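Local atomic coordinates of modulator of the activity of Ets CG15085-PA (Drosophila melanogaster, PDB entry 1SV0), a protein that binds the SAM domain of the transcriptional repressor Yan through its own SAM domain, and probably relieves repression by depolymerizing Yan. Residues R12-A17 with R70-R75. Numbering follows the deposited sequence.
Sequences RDWTRA and RDFRVR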
loop_
_atom_site.group_PDB
_atom_site.type_symbol
_atom_site.label_atom_id
_atom_site.label_comp_id
_atom_site.label_asym_id
_atom_site.label_seq_id
_atom_site.Cartn_x
_atom_site.Cartn_y
_atom_site.Cartn_z
ATOM N N ARG C 12 8.703 5.829 -6.394
ATOM C CA ARG C 12 8.661 4.372 -6.392
ATOM C C ARG C 12 9.814 3.789 -5.585
ATOM O O ARG C 12 9.801 2.616 -5.228
ATOM C CB ARG C 12 8.686 3.849 -7.832
ATOM C CG ARG C 12 7.430 4.202 -8.609
ATOM C CD ARG C 12 7.559 3.871 -10.095
ATOM N NE ARG C 12 8.598 4.671 -10.738
ATOM C CZ ARG C 12 8.817 4.697 -12.051
ATOM N NH1 ARG C 12 8.069 3.964 -12.864
ATOM N NH2 ARG C 12 9.780 5.464 -12.551
ATOM N N ASP C 13 10.814 4.610 -5.288
ATOM C CA ASP C 13 11.943 4.142 -4.497
ATOM C C ASP C 13 11.729 4.462 -3.016
ATOM O O ASP C 13 12.562 4.126 -2.181
ATOM C CB ASP C 13 13.251 4.798 -4.958
ATOM C CG ASP C 13 13.617 4.439 -6.387
ATOM O OD1 ASP C 13 13.185 3.367 -6.865
ATOM O OD2 ASP C 13 14.359 5.223 -7.022
ATOM N N TRP C 14 10.610 5.098 -2.692
ATOM C CA TRP C 14 10.332 5.473 -1.304
ATOM C C TRP C 14 10.061 4.304 -0.359
ATOM O O TRP C 14 9.266 3.411 -0.661
ATOM C CB TRP C 14 9.131 6.430 -1.240
ATOM C CG TRP C 14 9.384 7.826 -1.746
ATOM C CD1 TRP C 14 10.542 8.311 -2.300
ATOM C CD2 TRP C 14 8.454 8.918 -1.747
ATOM N NE1 TRP C 14 10.384 9.635 -2.643
ATOM C CE2 TRP C 14 9.115 10.032 -2.316
ATOM C CE3 TRP C 14 7.123 9.063 -1.324
ATOM C CZ2 TRP C 14 8.490 11.277 -2.473
ATOM C CZ3 TRP C 14 6.499 10.303 -1.481
ATOM C CH2 TRP C 14 7.184 11.393 -2.052
ATOM N N THR C 15 10.729 4.306 0.787
ATOM C CA THR C 15 10.489 3.272 1.795
ATOM C C THR C 15 9.346 3.833 2.638
ATOM O O THR C 15 8.820 4.903 2.335
ATOM C CB THR C 15 11.692 3.091 2.715
ATOM O OG1 THR C 15 11.969 4.345 3.354
ATOM C CG2 THR C 15 12.925 2.627 1.914
ATOM N N ARG C 16 8.957 3.128 3.693
ATOM C CA ARG C 16 7.884 3.633 4.541
ATOM C C ARG C 16 8.395 4.894 5.226
ATOM O O ARG C 16 7.661 5.877 5.369
ATOM C CB ARG C 16 7.482 2.587 5.586
ATOM C CG ARG C 16 6.346 3.034 6.495
ATOM C CD ARG C 16 5.796 1.856 7.274
ATOM N NE ARG C 16 6.713 1.414 8.309
ATOM C CZ ARG C 16 6.627 0.244 8.926
ATOM N NH1 ARG C 16 5.660 -0.609 8.605
ATOM N NH2 ARG C 16 7.506 -0.070 9.865
ATOM N N ALA C 17 9.665 4.868 5.628
ATOM C CA ALA C 17 10.288 6.018 6.286
ATOM C C ALA C 17 10.174 7.275 5.415
ATOM O O ALA C 17 9.863 8.356 5.919
ATOM C CB ALA C 17 11.754 5.727 6.590
ATOM N N ARG C 70 -2.705 14.389 -4.993
ATOM C CA ARG C 70 -2.245 15.270 -6.055
ATOM C C ARG C 70 -0.721 15.398 -6.079
ATOM O O ARG C 70 -0.100 15.246 -7.131
ATOM C CB ARG C 70 -2.892 16.637 -5.867
ATOM C CG ARG C 70 -2.765 17.586 -7.038
ATOM C CD ARG C 70 -3.688 18.781 -6.819
ATOM N NE ARG C 70 -5.073 18.351 -6.627
ATOM C CZ ARG C 70 -6.076 19.169 -6.319
ATOM N NH1 ARG C 70 -5.856 20.469 -6.161
ATOM N NH2 ARG C 70 -7.305 18.687 -6.177
ATOM N N ASP C 71 -0.130 15.671 -4.918
ATOM C CA ASP C 71 1.316 15.831 -4.804
ATOM C C ASP C 71 2.081 14.562 -5.171
ATOM O O ASP C 71 3.107 14.630 -5.859
ATOM C CB ASP C 71 1.676 16.271 -3.379
ATOM C CG ASP C 71 3.131 16.677 -3.238
ATOM O OD1 ASP C 71 3.976 15.808 -2.921
ATOM O OD2 ASP C 71 3.430 17.872 -3.451
ATOM N N PHE C 72 1.590 13.406 -4.724
ATOM C CA PHE C 72 2.259 12.144 -5.038
ATOM C C PHE C 72 2.240 11.873 -6.546
ATOM O O PHE C 72 3.246 11.452 -7.124
ATOM C CB PHE C 72 1.603 10.968 -4.307
ATOM C CG PHE C 72 2.390 9.692 -4.396
ATOM C CD1 PHE C 72 3.475 9.468 -3.553
ATOM C CD2 PHE C 72 2.067 8.721 -5.341
ATOM C CE1 PHE C 72 4.226 8.298 -3.647
ATOM C CE2 PHE C 72 2.814 7.541 -5.442
ATOM C CZ PHE C 72 3.891 7.330 -4.598
ATOM N N ARG C 73 1.094 12.115 -7.175
ATOM C CA ARG C 73 0.939 11.917 -8.616
ATOM C C ARG C 73 1.912 12.780 -9.420
ATOM O O ARG C 73 2.483 12.327 -10.414
ATOM C CB ARG C 73 -0.502 12.237 -9.036
ATOM C CG ARG C 73 -1.345 11.015 -9.328
ATOM C CD ARG C 73 -1.269 10.014 -8.204
ATOM N NE ARG C 73 -1.897 8.746 -8.558
ATOM C CZ ARG C 73 -1.505 7.962 -9.558
ATOM N NH1 ARG C 73 -0.475 8.305 -10.320
ATOM N NH2 ARG C 73 -2.146 6.825 -9.795
ATOM N N VAL C 74 2.084 14.029 -8.991
ATOM C CA VAL C 74 2.994 14.945 -9.662
ATOM C C VAL C 74 4.414 14.393 -9.590
ATOM O O VAL C 74 5.132 14.366 -10.592
ATOM C CB VAL C 74 2.978 16.339 -9.000
ATOM C CG1 VAL C 74 4.043 17.226 -9.634
ATOM C CG2 VAL C 74 1.598 16.967 -9.144
ATOM N N ARG C 75 4.813 13.954 -8.399
ATOM C CA ARG C 75 6.144 13.396 -8.207
ATOM C C ARG C 75 6.333 12.150 -9.067
ATOM O O ARG C 75 7.369 11.981 -9.714
ATOM C CB ARG C 75 6.374 13.055 -6.729
ATOM C CG ARG C 75 6.603 14.271 -5.838
ATOM C CD ARG C 75 6.625 13.885 -4.365
ATOM N NE ARG C 75 6.801 15.042 -3.492
ATOM C CZ ARG C 75 7.973 15.482 -3.038
ATOM N NH1 ARG C 75 9.102 14.865 -3.367
ATOM N NH2 ARG C 75 8.014 16.546 -2.245
#
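In the hydrophobic core of the SAM domain, a small all-helical bundle, Trp-14 from the turn leading into helix 16-30 meets Phe-72 of helix 65-80, with Arg-75 at the core's edge. Trp-14 and Phe-72 form an offset edge-to-face pair: the edge of the phenylalanine, whose CG lies anti to the backbone N (chi1 -170°), which carries the ring to the indole, is turned to the six-membered ring, with planes at 73° and centroids 5.6 Å apart. Between the rings, Trp-14 CZ3 and Phe-72 CE1 come nearest, at 3.7 Å. A long indole suits this place because it spans from turn to helix, while its NE1 is satisfied by Pro-8 O. Arg-75, extended from CG to NE, crosses the indole's far end at about a right angle, its CD 3.4 Å from Trp-14 CH2. Arginine combines this apolar stem with a charged head: in a salt bridge, Arg-75 NE donates to Asp-71 OD1 (3.0 Å, 155°) on its syn side, tilted from the carboxylate plane, while OD1 lies nearly in the guanidinium plane; NH2 pairs with Asp-5. With an alanine here, the indole's end would probably lose the stem's packing, and Asp-71 its salt-bridge mate. Trp-22 of helix 16-30 adjoins Trp-14 and donates to Asp-71 OD1, whereas helix 46-51 packs against Phe-72 through Leu-49 and Cys-50.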